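Local coordinates for protein 16S rRNA (adenine(1408)-N(1))-methyltransferase (Catenulispora acidiphila, PDB 4X1O) that probably methylates N1 of adenine 1408 in 16S ribosomal RNA with S-adenosyl-L-methionine as methyl donor, a modification linked to aminoglycoside resistance, at residues His118-Val124 with Leu148-Ala152; Ala152-Leu158 with Leu235-Ala239; Asp58-Arg64 with Ser218-Leu224; Ala47-Asp53 with Glu71-Val77; Met125-Pro129 with Ile160-Thr164. All blocks are in the same frame, centred on the assembly; numbering follows the deposited sequence.

Contact 1: His118-Val124 with Leu148-Ala152; sequences HGVADEV and LRAVA
Gly-119, Val-120 and Ala-121, in the loop that leads into strand 123-127 of the class I methyltransferase sheet, gather with their backbone N-H groups round two carbonyl oxygens near the C-terminal end of helix 142-151. Gly-119 N donates to Ala-150 O at 2.8 Å, lying in the carbonyl plane. One residue further along the helix, Val-151 O takes Ala-121 N at 2.8 Å, with an N-H...O angle of 155°. Val-120 N also points at Val-151 O, 3.0 Å away, but at 122° this second bond is weak. Carbonyls at this point of a helix commonly lack a donor from a following turn, and here the loop supplies one. The CA-H of His-118 adds a contact to Ala-150 O, and the His-118 ring lies beside the methyl group of Ala-150, His-118 CE1 to Ala-150 CB being 3.7 Å.

Where the loop becomes strand, the packing turns apolar. The two methyl groups of Val-124 divide the work. Val-124 CG1, set opposite the backbone N (chi1 177°), reaches Leu-148 CD2 at 4.1 Å, whereas Val-124 CG2 meets Val-151 CG2 at 3.8 Å and Ala-152 CB at 4.0 Å. The Val-124 and Val-151 side chains meet at roughly a right angle.

Around this seam, Ala-121 packs on Val-52 of strand 49-54, and Leu-148 and Ala-152 both touch Trp-200 at the start of strand 200-212. Leu-148 also leans on Ile-110, a residue of the S-adenosyl-L-methionine site, so this end of the helix probably lies close to the cofactor pocket.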
# COMPACT_ATOMS: atom_id res chain seq x y z
N HIS A 118 14.20 -4.15 -0.55
CA HIS A 118 14.08 -5.26 -1.50
C HIS A 118 13.86 -6.59 -0.79
O HIS A 118 14.60 -6.95 0.12
CB HIS A 118 15.33 -5.33 -2.38
CG HIS A 118 15.33 -4.36 -3.52
ND1 HIS A 118 15.14 -4.76 -4.83
CD2 HIS A 118 15.47 -3.02 -3.56
CE1 HIS A 118 15.18 -3.70 -5.62
NE2 HIS A 118 15.38 -2.63 -4.87
N GLY A 119 12.81 -7.29 -1.20
CA GLY A 119 12.58 -8.66 -0.78
C GLY A 119 12.21 -8.79 0.67
O GLY A 119 12.48 -9.82 1.29
N VAL A 120 11.60 -7.76 1.24
CA VAL A 120 11.31 -7.81 2.67
C VAL A 120 9.87 -8.22 2.99
O VAL A 120 9.60 -8.71 4.08
CB VAL A 120 11.59 -6.46 3.36
CG1 VAL A 120 13.07 -6.03 3.18
CG2 VAL A 120 10.63 -5.37 2.87
N ALA A 121 8.96 -8.03 2.04
CA ALA A 121 7.54 -8.09 2.40
C ALA A 121 6.94 -9.50 2.28
O ALA A 121 7.12 -10.17 1.26
CB ALA A 121 6.75 -7.12 1.55
N ASP A 122 6.23 -9.94 3.32
CA ASP A 122 5.40 -11.14 3.24
C ASP A 122 4.08 -10.87 2.55
O ASP A 122 3.38 -11.79 2.14
CB ASP A 122 5.12 -11.69 4.64
CG ASP A 122 6.36 -12.19 5.33
OD1 ASP A 122 7.06 -13.06 4.77
OD2 ASP A 122 6.64 -11.71 6.44
N GLU A 123 3.71 -9.60 2.46
CA GLU A 123 2.44 -9.19 1.86
C GLU A 123 2.56 -7.75 1.45
O GLU A 123 3.13 -6.95 2.19
CB GLU A 123 1.29 -9.37 2.83
CG GLU A 123 -0.07 -9.00 2.30
CD GLU A 123 -1.17 -9.39 3.29
OE1 GLU A 123 -0.85 -9.71 4.45
OE2 GLU A 123 -2.35 -9.39 2.90
N VAL A 124 2.03 -7.41 0.28
CA VAL A 124 2.10 -6.03 -0.20
C VAL A 124 0.68 -5.55 -0.41
O VAL A 124 -0.12 -6.24 -1.04
CB VAL A 124 2.90 -5.92 -1.50
CG1 VAL A 124 2.88 -4.47 -2.03
CG2 VAL A 124 4.33 -6.45 -1.29
N LEU A 148 6.77 -2.59 -6.97
CA LEU A 148 5.96 -3.40 -6.07
C LEU A 148 6.55 -4.81 -5.93
O LEU A 148 6.65 -5.33 -4.82
CB LEU A 148 4.53 -3.48 -6.59
CG LEU A 148 3.74 -2.18 -6.55
CD1 LEU A 148 2.43 -2.37 -7.29
CD2 LEU A 148 3.49 -1.78 -5.10
N ARG A 149 6.94 -5.42 -7.05
CA ARG A 149 7.49 -6.77 -6.98
C ARG A 149 8.82 -6.80 -6.24
O ARG A 149 9.11 -7.76 -5.53
CB ARG A 149 7.66 -7.36 -8.39
CG ARG A 149 8.27 -8.78 -8.41
CD ARG A 149 7.39 -9.80 -7.67
NE ARG A 149 8.02 -11.12 -7.64
CZ ARG A 149 8.93 -11.49 -6.75
NH1 ARG A 149 9.34 -10.62 -5.82
NH2 ARG A 149 9.45 -12.71 -6.80
N ALA A 150 9.61 -5.73 -6.42
CA ALA A 150 10.92 -5.64 -5.78
C ALA A 150 10.86 -5.76 -4.26
O ALA A 150 11.76 -6.33 -3.66
CB ALA A 150 11.60 -4.34 -6.16
N VAL A 151 9.81 -5.22 -3.64
CA VAL A 151 9.78 -5.24 -2.16
C VAL A 151 9.26 -6.57 -1.63
O VAL A 151 9.33 -6.85 -0.44
CB VAL A 151 8.92 -4.08 -1.58
CG1 VAL A 151 9.43 -2.74 -2.08
CG2 VAL A 151 7.44 -4.26 -1.87
N ALA A 152 8.75 -7.41 -2.52
CA ALA A 152 8.10 -8.66 -2.09
C ALA A 152 9.02 -9.87 -2.00
O ALA A 152 9.91 -10.03 -2.85
CB ALA A 152 6.93 -8.97 -3.05

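Contact 2: Ala152-Leu158 with Leu235-Ala239; sequences AKPGAPL and LRAVA
Leu-158 and Ala-237 exchange two backbone hydrogen bonds, Leu-158 N to Ala-237 O at 2.8 Å and 168°, and Ala-237 N to Leu-158 O at 3.0 Å, which defines an antiparallel hydrogen-bonded pair. Two more bonds carry the ladder outward past Pro-157, which has no N-H to offer and occupies the non-hydrogen-bonded position facing Val-238. Ala-239 N donates to Ala-156 O at 2.9 Å, and Gly-155 N donates to Ala-239 O, also at 2.9 Å. Gly-155 is the third residue of a type II turn from Lys-153 to Ala-156, and its phi of 90° suits that position.

Between the N-H...O bonds the strands approach through CA-H...O contacts. The shortest are Pro-157 CA to Ala-237 O and Arg-236 CA to Leu-158 O, both 3.2 Å, the former made beside the non-hydrogen-bonded pair. Side chains contribute less. The methyl group of Ala-239 is tucked into the turn, its CB lying 3.4 Å from Lys-153 O, with the methyls of Ala-152 and Ala-156 near it. Val-238 places CG1 opposite its backbone N (chi1 169°), which brings that methyl over Gly-155, while Leu-158 and Ala-237 share the other side of the sheet.

The contact joins strand 157-163 to the long strand 229-239, the antiparallel partner that follows the parallel strands of the sheet. Trp-200 of strand 200-212 packs against Ala-152, Leu-158 and Ala-239, Val-124 and Val-126 of strand 123-127 flank Leu-158, and Lys-153 reaches back to a salt bridge with Asp-122.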
# COMPACT_ATOMS: atom_id res chain seq x y z
N ALA A 152 8.75 -7.41 -2.52
CA ALA A 152 8.10 -8.66 -2.09
C ALA A 152 9.02 -9.87 -2.00
O ALA A 152 9.91 -10.03 -2.85
CB ALA A 152 6.93 -8.97 -3.05
N LYS A 153 8.77 -10.74 -1.01
CA LYS A 153 9.34 -12.07 -0.98
C LYS A 153 8.60 -12.95 -1.98
O LYS A 153 7.43 -12.72 -2.25
CB LYS A 153 9.21 -12.71 0.41
CG LYS A 153 9.99 -12.04 1.51
CD LYS A 153 9.66 -12.75 2.80
CE LYS A 153 10.41 -12.19 3.98
NZ LYS A 153 10.18 -13.07 5.15
N PRO A 154 9.28 -13.96 -2.52
CA PRO A 154 8.53 -14.89 -3.38
C PRO A 154 7.34 -15.49 -2.63
O PRO A 154 7.48 -15.86 -1.45
CB PRO A 154 9.56 -15.98 -3.74
CG PRO A 154 10.89 -15.30 -3.57
CD PRO A 154 10.71 -14.32 -2.43
N GLY A 155 6.19 -15.57 -3.29
CA GLY A 155 5.00 -16.13 -2.69
C GLY A 155 4.14 -15.10 -1.95
O GLY A 155 3.02 -15.40 -1.55
N ALA A 156 4.67 -13.90 -1.74
CA ALA A 156 3.88 -12.86 -1.08
C ALA A 156 2.67 -12.46 -1.90
O ALA A 156 2.78 -12.25 -3.10
CB ALA A 156 4.77 -11.61 -0.83
N PRO A 157 1.51 -12.32 -1.25
CA PRO A 157 0.33 -11.80 -1.95
C PRO A 157 0.43 -10.30 -2.16
O PRO A 157 1.02 -9.57 -1.34
CB PRO A 157 -0.84 -12.13 -1.03
CG PRO A 157 -0.28 -12.87 0.13
CD PRO A 157 1.20 -12.67 0.15
N LEU A 158 -0.11 -9.85 -3.28
CA LEU A 158 -0.32 -8.44 -3.52
C LEU A 158 -1.81 -8.21 -3.53
O LEU A 158 -2.55 -8.93 -4.19
CB LEU A 158 0.30 -8.01 -4.83
CG LEU A 158 -0.16 -6.66 -5.40
CD1 LEU A 158 0.44 -5.48 -4.63
CD2 LEU A 158 0.22 -6.60 -6.86
N LEU A 235 -7.93 -6.57 -6.66
CA LEU A 235 -7.08 -7.49 -7.40
C LEU A 235 -6.15 -8.17 -6.43
O LEU A 235 -5.55 -7.51 -5.59
CB LEU A 235 -6.26 -6.75 -8.46
CG LEU A 235 -5.38 -7.58 -9.40
CD1 LEU A 235 -5.30 -6.89 -10.75
CD2 LEU A 235 -3.97 -7.79 -8.83
N ARG A 236 -6.03 -9.48 -6.55
CA ARG A 236 -5.05 -10.22 -5.77
C ARG A 236 -4.10 -10.94 -6.70
O ARG A 236 -4.53 -11.52 -7.71
CB ARG A 236 -5.74 -11.21 -4.83
CG ARG A 236 -4.77 -11.93 -3.88
CD ARG A 236 -5.49 -12.86 -2.89
NE ARG A 236 -5.95 -14.09 -3.50
CZ ARG A 236 -7.23 -14.38 -3.74
NH1 ARG A 236 -8.17 -13.51 -3.40
NH2 ARG A 236 -7.57 -15.53 -4.31
N ALA A 237 -2.82 -10.90 -6.37
CA ALA A 237 -1.78 -11.59 -7.13
C ALA A 237 -0.78 -12.20 -6.17
O ALA A 237 -0.80 -11.94 -4.96
CB ALA A 237 -1.08 -10.62 -8.08
N VAL A 238 0.08 -13.05 -6.71
CA VAL A 238 1.11 -13.70 -5.91
C VAL A 238 2.47 -13.45 -6.55
O VAL A 238 2.63 -13.53 -7.77
CB VAL A 238 0.84 -15.21 -5.79
CG1 VAL A 238 2.04 -15.92 -5.19
CG2 VAL A 238 -0.43 -15.45 -4.98
N ALA A 239 3.46 -13.12 -5.73
CA ALA A 239 4.81 -12.87 -6.21
C ALA A 239 5.47 -14.14 -6.77
O ALA A 239 5.61 -15.14 -6.06
CB ALA A 239 5.69 -12.28 -5.08

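Contact 3: Asp58-Arg64 with Ser218-Leu224; sequences DARTAYR and SSWARRL
Arg-60 holds its guanidinium between Trp-220 on one face and Leu-224 on the opposite face. Its plane is only 13° from that of the indole, and Arg-60 NE lies 3.3 Å from Trp-220 CZ3. With the chain extended from CG to NE, its length runs across the indole, and Arg-60 CD makes a CH-pi contact 3.6 Å from the centroid of the six-membered ring of Trp-220. At the guanidinium edge Arg-60 NH1 donates to Ser-219 O at 2.7 Å, practically in the guanidinium plane, and NH2 reaches Leu-224 N through a water.

Asp-58 grips the same loop. Asp-58 OD2 accepts from Trp-220 N at 2.9 Å and from Ser-219 OG at 3.0 Å, the two donors arriving from opposite faces of the carboxylate, while OD1 closes an Asx turn onto Arg-60 N. Ser-218 N donates to Thr-61 OG1 at 2.9 Å; these residues contribute to the S-adenosyl-L-homocysteine and S-adenosyl-L-methionine sites respectively, and the bond therefore probably links two sides of the cofactor pocket, unoccupied here.

The loop between strands 200-212 and 229-239 is thereby fastened to the start of helix 60-68. Beside them, helix 85-91 supplies Thr-87 as partner of Trp-220 NE1, and strand 103-107 packs on Tyr-63.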
# COMPACT_ATOMS: atom_id res chain seq x y z
N ASP A 58 -2.79 9.38 4.89
CA ASP A 58 -2.23 9.93 6.12
C ASP A 58 -1.71 8.80 7.01
O ASP A 58 -1.27 9.05 8.14
CB ASP A 58 -3.25 10.81 6.87
CG ASP A 58 -4.49 10.06 7.33
OD1 ASP A 58 -4.53 8.81 7.31
OD2 ASP A 58 -5.45 10.75 7.75
N ALA A 59 -1.76 7.58 6.47
CA ALA A 59 -1.23 6.38 7.09
C ALA A 59 -1.96 5.94 8.36
O ALA A 59 -1.45 5.12 9.10
CB ALA A 59 0.26 6.54 7.38
N ARG A 60 -3.17 6.45 8.58
CA ARG A 60 -3.99 5.95 9.67
C ARG A 60 -4.34 4.47 9.44
O ARG A 60 -4.48 3.71 10.38
CB ARG A 60 -5.28 6.77 9.84
CG ARG A 60 -6.07 6.36 11.09
CD ARG A 60 -7.34 7.17 11.31
NE ARG A 60 -7.96 6.81 12.59
CZ ARG A 60 -9.07 7.35 13.08
NH1 ARG A 60 -9.74 8.28 12.41
NH2 ARG A 60 -9.52 6.95 14.27
N THR A 61 -4.48 4.07 8.17
CA THR A 61 -4.82 2.67 7.91
C THR A 61 -3.68 1.74 8.34
O THR A 61 -3.92 0.70 8.97
CB THR A 61 -5.17 2.46 6.43
OG1 THR A 61 -6.23 3.36 6.09
CG2 THR A 61 -5.63 1.04 6.17
N ALA A 62 -2.45 2.13 8.02
CA ALA A 62 -1.26 1.39 8.44
C ALA A 62 -1.15 1.35 9.95
O ALA A 62 -0.83 0.32 10.54
CB ALA A 62 -0.02 2.01 7.84
N TYR A 63 -1.43 2.49 10.58
CA TYR A 63 -1.40 2.57 12.04
C TYR A 63 -2.38 1.59 12.68
O TYR A 63 -2.03 0.88 13.60
CB TYR A 63 -1.72 4.00 12.47
CG TYR A 63 -1.91 4.18 13.96
CD1 TYR A 63 -0.82 4.25 14.82
CD2 TYR A 63 -3.19 4.31 14.50
CE1 TYR A 63 -1.00 4.43 16.19
CE2 TYR A 63 -3.37 4.49 15.87
CZ TYR A 63 -2.28 4.55 16.71
OH TYR A 63 -2.49 4.73 18.06
N ARG A 64 -3.61 1.54 12.16
CA ARG A 64 -4.61 0.64 12.69
C ARG A 64 -4.22 -0.82 12.48
O ARG A 64 -4.49 -1.64 13.35
CB ARG A 64 -5.98 0.92 12.06
CG ARG A 64 -6.57 2.28 12.47
CD ARG A 64 -8.00 2.46 11.97
NE ARG A 64 -8.91 1.50 12.60
CZ ARG A 64 -9.79 0.76 11.94
NH1 ARG A 64 -9.89 0.86 10.62
NH2 ARG A 64 -10.57 -0.09 12.60
N SER A 218 -8.75 4.69 6.02
CA SER A 218 -8.95 5.43 7.26
C SER A 218 -8.28 6.79 7.17
O SER A 218 -7.27 6.96 6.49
CB SER A 218 -8.40 4.66 8.46
OG SER A 218 -9.06 3.42 8.63
N SER A 219 -8.83 7.77 7.88
CA SER A 219 -8.26 9.09 7.92
C SER A 219 -8.49 9.72 9.28
O SER A 219 -9.50 9.43 9.93
CB SER A 219 -8.85 9.99 6.83
OG SER A 219 -8.32 11.30 6.92
N TRP A 220 -7.57 10.56 9.71
CA TRP A 220 -7.70 11.29 10.97
C TRP A 220 -8.77 12.37 10.85
O TRP A 220 -9.25 12.89 11.84
CB TRP A 220 -6.36 11.90 11.40
CG TRP A 220 -5.30 10.88 11.71
CD1 TRP A 220 -4.12 10.69 11.05
CD2 TRP A 220 -5.34 9.89 12.75
NE1 TRP A 220 -3.41 9.65 11.62
CE2 TRP A 220 -4.14 9.14 12.66
CE3 TRP A 220 -6.27 9.56 13.74
CZ2 TRP A 220 -3.85 8.09 13.53
CZ3 TRP A 220 -5.98 8.51 14.60
CH2 TRP A 220 -4.78 7.79 14.49
N ALA A 221 -9.14 12.68 9.61
CA ALA A 221 -10.18 13.67 9.35
C ALA A 221 -11.57 13.08 9.52
O ALA A 221 -12.53 13.79 9.82
CB ALA A 221 -10.02 14.24 7.95
N ARG A 222 -11.68 11.77 9.32
CA ARG A 222 -12.97 11.10 9.41
C ARG A 222 -13.06 10.17 10.61
O ARG A 222 -12.22 9.28 10.80
CB ARG A 222 -13.27 10.32 8.12
CG ARG A 222 -14.66 9.69 8.10
CD ARG A 222 -15.00 9.06 6.76
NE ARG A 222 -14.34 7.78 6.56
CZ ARG A 222 -13.25 7.60 5.81
NH1 ARG A 222 -12.70 8.62 5.18
NH2 ARG A 222 -12.72 6.39 5.70
N ARG A 223 -14.09 10.38 11.42
CA ARG A 223 -14.43 9.46 12.50
C ARG A 223 -14.63 8.05 11.95
O ARG A 223 -15.21 7.88 10.88
CB ARG A 223 -15.70 9.94 13.20
CG ARG A 223 -16.11 9.13 14.41
CD ARG A 223 -15.95 9.95 15.68
NE ARG A 223 -15.41 9.17 16.78
CZ ARG A 223 -14.81 9.70 17.85
NH1 ARG A 223 -14.68 11.01 17.95
NH2 ARG A 223 -14.35 8.91 18.81
N LEU A 224 -14.14 7.04 12.67
CA LEU A 224 -14.42 5.65 12.32
C LEU A 224 -15.87 5.30 12.62
O LEU A 224 -16.48 5.84 13.55
CB LEU A 224 -13.49 4.71 13.09
CG LEU A 224 -12.00 4.77 12.79
CD1 LEU A 224 -11.22 3.92 13.79
CD2 LEU A 224 -11.71 4.31 11.37
O HOH W 1 -12.41 7.73 15.22
O HOH W 2 -4.81 5.85 5.81

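Contact 4: Ala47-Asp53 with Glu71-Val77; sequences AERILVD and EWLVVGV
Trp-72 lays one face of its indole against the side chain of Arg-49. CB of Arg-49 makes a CH-pi contact 4.0 Å from the centroid of the five-membered ring of Trp-72, 28° off its normal, and CD follows over the same face near the rim. Both side chains leave the same side of the sheet and run side by side; the Arg-49 chain, extended from CG to NE and beginning with CG opposite the backbone N (chi1 -165°), keeps CD over the indole. At the indole edge, near the ring plane, Glu-48 OE1 stands 3.7 Å from Trp-72 NE1. Leu-51 CD2 approaches the six-membered part obliquely, 4.1 Å from Trp-72 CE3, and His-69 stacks on the indole as well.

Beneath this outer cluster runs a regular parallel ladder, its short segments inclined by 16°. Leu-51 N donates to Leu-73 O at 2.8 Å and Leu-51 O receives Val-75 N at 2.7 Å; Asp-53 N and O repeat the scheme with Val-75 O and Val-77 N. Ile-50, Val-52, Leu-73 and Val-75 turn to the other side of the sheet. There Val-52 CG1 touches Val-77 CG2 at 3.7 Å and Ala-47 CB meets Leu-73 CB at 3.8 Å. The amide N of Arg-49 is buried without a partner.

The pair forms the first beta-alpha-beta unit of the methyltransferase core, with helix 60-68 as its crossover. That helix covers Val-74 and Asp-53, while helix 37-46 packs on the opposite side against Leu-73 and Val-75. Strand 49-54 is flanked in turn by strand 123-127, whose Glu-123 forms a salt bridge with Arg-49.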
# COMPACT_ATOMS: atom_id res chain seq x y z
N ALA A 47 9.61 -10.21 13.56
CA ALA A 47 8.23 -10.12 13.12
C ALA A 47 7.66 -11.46 12.67
O ALA A 47 8.36 -12.26 12.07
CB ALA A 47 8.09 -9.11 11.99
N GLU A 48 6.38 -11.67 12.93
CA GLU A 48 5.67 -12.85 12.43
C GLU A 48 5.36 -12.68 10.95
O GLU A 48 5.34 -13.63 10.17
CB GLU A 48 4.37 -13.07 13.20
CG GLU A 48 3.81 -14.48 13.10
CD GLU A 48 2.74 -14.62 12.04
OE1 GLU A 48 2.01 -13.63 11.80
OE2 GLU A 48 2.62 -15.72 11.46
N ARG A 49 5.13 -11.44 10.56
CA ARG A 49 4.79 -11.10 9.18
C ARG A 49 5.26 -9.69 8.93
O ARG A 49 5.20 -8.86 9.85
CB ARG A 49 3.28 -11.20 8.96
CG ARG A 49 2.83 -11.23 7.50
CD ARG A 49 1.33 -11.54 7.43
NE ARG A 49 0.83 -11.69 6.05
CZ ARG A 49 1.04 -12.76 5.30
NH1 ARG A 49 1.75 -13.78 5.77
NH2 ARG A 49 0.56 -12.82 4.06
N ILE A 50 5.75 -9.41 7.73
CA ILE A 50 6.10 -8.06 7.35
C ILE A 50 5.15 -7.61 6.27
O ILE A 50 5.06 -8.22 5.20
CB ILE A 50 7.53 -7.96 6.85
CG1 ILE A 50 8.48 -8.38 7.98
CG2 ILE A 50 7.83 -6.54 6.35
CD1 ILE A 50 9.83 -8.79 7.54
N LEU A 51 4.42 -6.54 6.56
CA LEU A 51 3.42 -6.01 5.64
C LEU A 51 3.91 -4.69 5.10
O LEU A 51 4.29 -3.81 5.87
CB LEU A 51 2.08 -5.83 6.35
CG LEU A 51 0.96 -5.13 5.61
CD1 LEU A 51 0.50 -5.95 4.42
CD2 LEU A 51 -0.20 -4.87 6.56
N VAL A 52 3.93 -4.56 3.78
CA VAL A 52 4.30 -3.28 3.21
C VAL A 52 3.06 -2.67 2.56
O VAL A 52 2.47 -3.27 1.66
CB VAL A 52 5.45 -3.40 2.21
CG1 VAL A 52 5.70 -2.05 1.51
CG2 VAL A 52 6.73 -3.85 2.94
N ASP A 53 2.65 -1.52 3.08
CA ASP A 53 1.58 -0.71 2.51
C ASP A 53 2.18 0.34 1.61
O ASP A 53 2.84 1.26 2.08
CB ASP A 53 0.76 -0.01 3.58
CG ASP A 53 0.02 -0.97 4.47
OD1 ASP A 53 -0.48 -2.00 3.98
OD2 ASP A 53 -0.07 -0.67 5.67
N GLU A 71 2.38 -8.23 16.29
CA GLU A 71 3.40 -9.16 15.82
C GLU A 71 3.78 -8.90 14.35
O GLU A 71 4.75 -9.48 13.84
CB GLU A 71 2.91 -10.59 16.00
CG GLU A 71 1.84 -11.02 15.00
CD GLU A 71 0.42 -10.61 15.37
OE1 GLU A 71 0.22 -9.71 16.21
OE2 GLU A 71 -0.52 -11.20 14.80
N TRP A 72 3.02 -8.05 13.66
CA TRP A 72 3.36 -7.67 12.28
C TRP A 72 4.27 -6.46 12.27
O TRP A 72 4.05 -5.51 13.02
CB TRP A 72 2.13 -7.33 11.44
CG TRP A 72 1.18 -8.45 11.17
CD1 TRP A 72 1.30 -9.74 11.57
CD2 TRP A 72 -0.04 -8.35 10.43
NE1 TRP A 72 0.21 -10.47 11.12
CE2 TRP A 72 -0.63 -9.63 10.43
CE3 TRP A 72 -0.70 -7.30 9.77
CZ2 TRP A 72 -1.84 -9.89 9.78
CZ3 TRP A 72 -1.91 -7.56 9.14
CH2 TRP A 72 -2.46 -8.85 9.15
N LEU A 73 5.27 -6.47 11.39
CA LEU A 73 6.00 -5.25 11.10
C LEU A 73 5.28 -4.58 9.93
O LEU A 73 5.19 -5.14 8.85
CB LEU A 73 7.45 -5.57 10.74
CG LEU A 73 8.37 -4.35 10.56
CD1 LEU A 73 8.48 -3.55 11.85
CD2 LEU A 73 9.75 -4.82 10.11
N VAL A 74 4.71 -3.40 10.18
CA VAL A 74 3.88 -2.73 9.20
C VAL A 74 4.68 -1.58 8.64
O VAL A 74 5.03 -0.66 9.37
CB VAL A 74 2.56 -2.22 9.82
CG1 VAL A 74 1.74 -1.44 8.78
CG2 VAL A 74 1.76 -3.39 10.38
N VAL A 75 4.99 -1.64 7.36
CA VAL A 75 5.86 -0.65 6.74
C VAL A 75 5.06 0.17 5.75
O VAL A 75 4.62 -0.37 4.75
CB VAL A 75 7.04 -1.31 6.00
CG1 VAL A 75 8.01 -0.27 5.47
CG2 VAL A 75 7.74 -2.28 6.95
N GLY A 76 4.88 1.45 6.03
CA GLY A 76 4.15 2.30 5.11
C GLY A 76 5.13 3.06 4.24
O GLY A 76 6.05 3.68 4.76
N VAL A 77 4.95 3.01 2.93
CA VAL A 77 5.89 3.62 2.01
C VAL A 77 5.17 4.65 1.17
O VAL A 77 4.31 4.29 0.38
CB VAL A 77 6.56 2.59 1.08
CG1 VAL A 77 7.68 3.25 0.29
CG2 VAL A 77 7.09 1.40 1.87

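Contact 5: Met125-Pro129 with Ile160-Thr164; sequences MVLMP and ISIGT
Pro-129 brings its ring against strand 160-163. Its CB touches nothing of 160-164; the next atom, Pro-129 CG, packs on Ile-162 CG1 at 4.0 Å, the two side chains meeting at about a right angle. The ring then closes at Pro-129 CD, which lies 3.4 Å from Ser-161 O. That same Ser-161 O accepts Met-128 N at 2.8 Å, so one carbonyl both bonds the amide and borders the ring of the next residue. A register step earlier, Ser-161 N donates to Val-126 O at 2.9 Å, with a CA-H...O contact from Ile-160 beside it. The short strand axes are 4.8 Å apart and within 5° of parallel. Past Leu-127 the chain turns out of the strand: Met-128 has a phi of 49°, and its side chain, bent at chi2 and chi3, brings SD to 3.8 Å from Gly-163 N. Val-126 CB and Ile-160 CG1 complete the apolar packing, 4.0 Å apart.

Met-128 lies near Ser-217 and Pro-129 near Leu-133, both of the cofactor site, at the C-terminal ends of the parallel strands, where class I methyltransferases bind their cofactor. Toward that pocket the contact offers backbone bonds and nonpolar surface, and involves no charged side chain.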
# COMPACT_ATOMS: atom_id res chain seq x y z
N MET A 125 0.35 -4.40 0.14
CA MET A 125 -1.01 -3.88 -0.02
C MET A 125 -0.98 -2.53 -0.67
O MET A 125 -0.23 -1.64 -0.24
CB MET A 125 -1.72 -3.78 1.34
CG MET A 125 -2.04 -5.13 1.98
SD MET A 125 -3.07 -4.83 3.45
CE MET A 125 -4.68 -5.32 2.84
N VAL A 126 -1.79 -2.36 -1.71
CA VAL A 126 -1.94 -1.06 -2.36
C VAL A 126 -3.38 -0.62 -2.16
O VAL A 126 -4.27 -1.05 -2.87
CB VAL A 126 -1.58 -1.13 -3.85
CG1 VAL A 126 -1.79 0.23 -4.53
CG2 VAL A 126 -0.14 -1.62 -4.04
N LEU A 127 -3.62 0.22 -1.16
CA LEU A 127 -4.99 0.53 -0.79
C LEU A 127 -5.34 1.97 -1.18
O LEU A 127 -4.66 2.92 -0.78
CB LEU A 127 -5.20 0.31 0.72
CG LEU A 127 -4.74 -1.04 1.28
CD1 LEU A 127 -4.97 -1.09 2.79
CD2 LEU A 127 -5.43 -2.21 0.58
N MET A 128 -6.40 2.13 -1.96
CA MET A 128 -6.81 3.48 -2.39
C MET A 128 -5.65 4.33 -2.95
O MET A 128 -5.38 5.43 -2.45
CB MET A 128 -7.46 4.23 -1.23
CG MET A 128 -8.75 3.59 -0.73
SD MET A 128 -10.11 3.82 -1.89
CE MET A 128 -10.24 5.60 -1.90
N PRO A 129 -4.95 3.84 -3.97
CA PRO A 129 -3.82 4.57 -4.54
C PRO A 129 -4.24 5.83 -5.28
O PRO A 129 -5.37 5.91 -5.78
CB PRO A 129 -3.21 3.56 -5.51
CG PRO A 129 -4.35 2.74 -5.93
CD PRO A 129 -5.21 2.58 -4.69
N ILE A 160 -4.58 -5.21 -4.25
CA ILE A 160 -4.80 -3.85 -4.71
C ILE A 160 -6.28 -3.55 -4.54
O ILE A 160 -7.12 -4.37 -4.90
CB ILE A 160 -4.39 -3.66 -6.18
CG1 ILE A 160 -2.91 -3.94 -6.37
CG2 ILE A 160 -4.73 -2.26 -6.66
CD1 ILE A 160 -2.52 -4.02 -7.84
N SER A 161 -6.59 -2.39 -3.98
CA SER A 161 -7.98 -2.01 -3.75
C SER A 161 -8.18 -0.61 -4.29
O SER A 161 -7.60 0.35 -3.78
CB SER A 161 -8.34 -2.05 -2.26
OG SER A 161 -8.45 -3.38 -1.78
N ILE A 162 -8.99 -0.50 -5.33
CA ILE A 162 -9.24 0.80 -5.95
C ILE A 162 -10.72 1.13 -5.86
O ILE A 162 -11.56 0.38 -6.33
CB ILE A 162 -8.78 0.80 -7.43
CG1 ILE A 162 -7.27 0.53 -7.54
CG2 ILE A 162 -9.12 2.14 -8.10
CD1 ILE A 162 -6.83 0.19 -8.94
N GLY A 163 -11.06 2.26 -5.26
CA GLY A 163 -12.45 2.69 -5.24
C GLY A 163 -12.89 3.14 -6.62
O GLY A 163 -12.21 3.91 -7.28
N THR A 164 -14.04 2.65 -7.07
CA THR A 164 -14.46 2.91 -8.44
C THR A 164 -15.10 4.28 -8.63
O THR A 164 -15.36 4.70 -9.76
CB THR A 164 -15.46 1.84 -8.93
OG1 THR A 164 -16.59 1.85 -8.07
CG2 THR A 164 -14.81 0.46 -8.91

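Overall arrangement
Four of the five contacts follow one sheet: contact 4 pairs strands 49-54 and 72-78, contact 5 pairs 123-127 with 157-163, contact 2 adds strand 229-239, and contact 1 braces strand 123-127 from helix 142-151. Asp-122 OD2 of contact 1 lies 2.8 Å from Ile-50 N of contact 4, and Leu-235 O of contact 2 lies 2.8 Å from Ile-160 N of contact 5. Contact 3 lies off the sheet, yet its helix packs on contact 4 (Ala-62 CB to Asp-53 OD2, 3.4 Å). It holds Thr-61 and Ser-218 of the cofactor site; side chains of contacts 5 and 1 come within about 4 Å of those of other site residues, and contact 2, at the start of strand 157-163, lies further off.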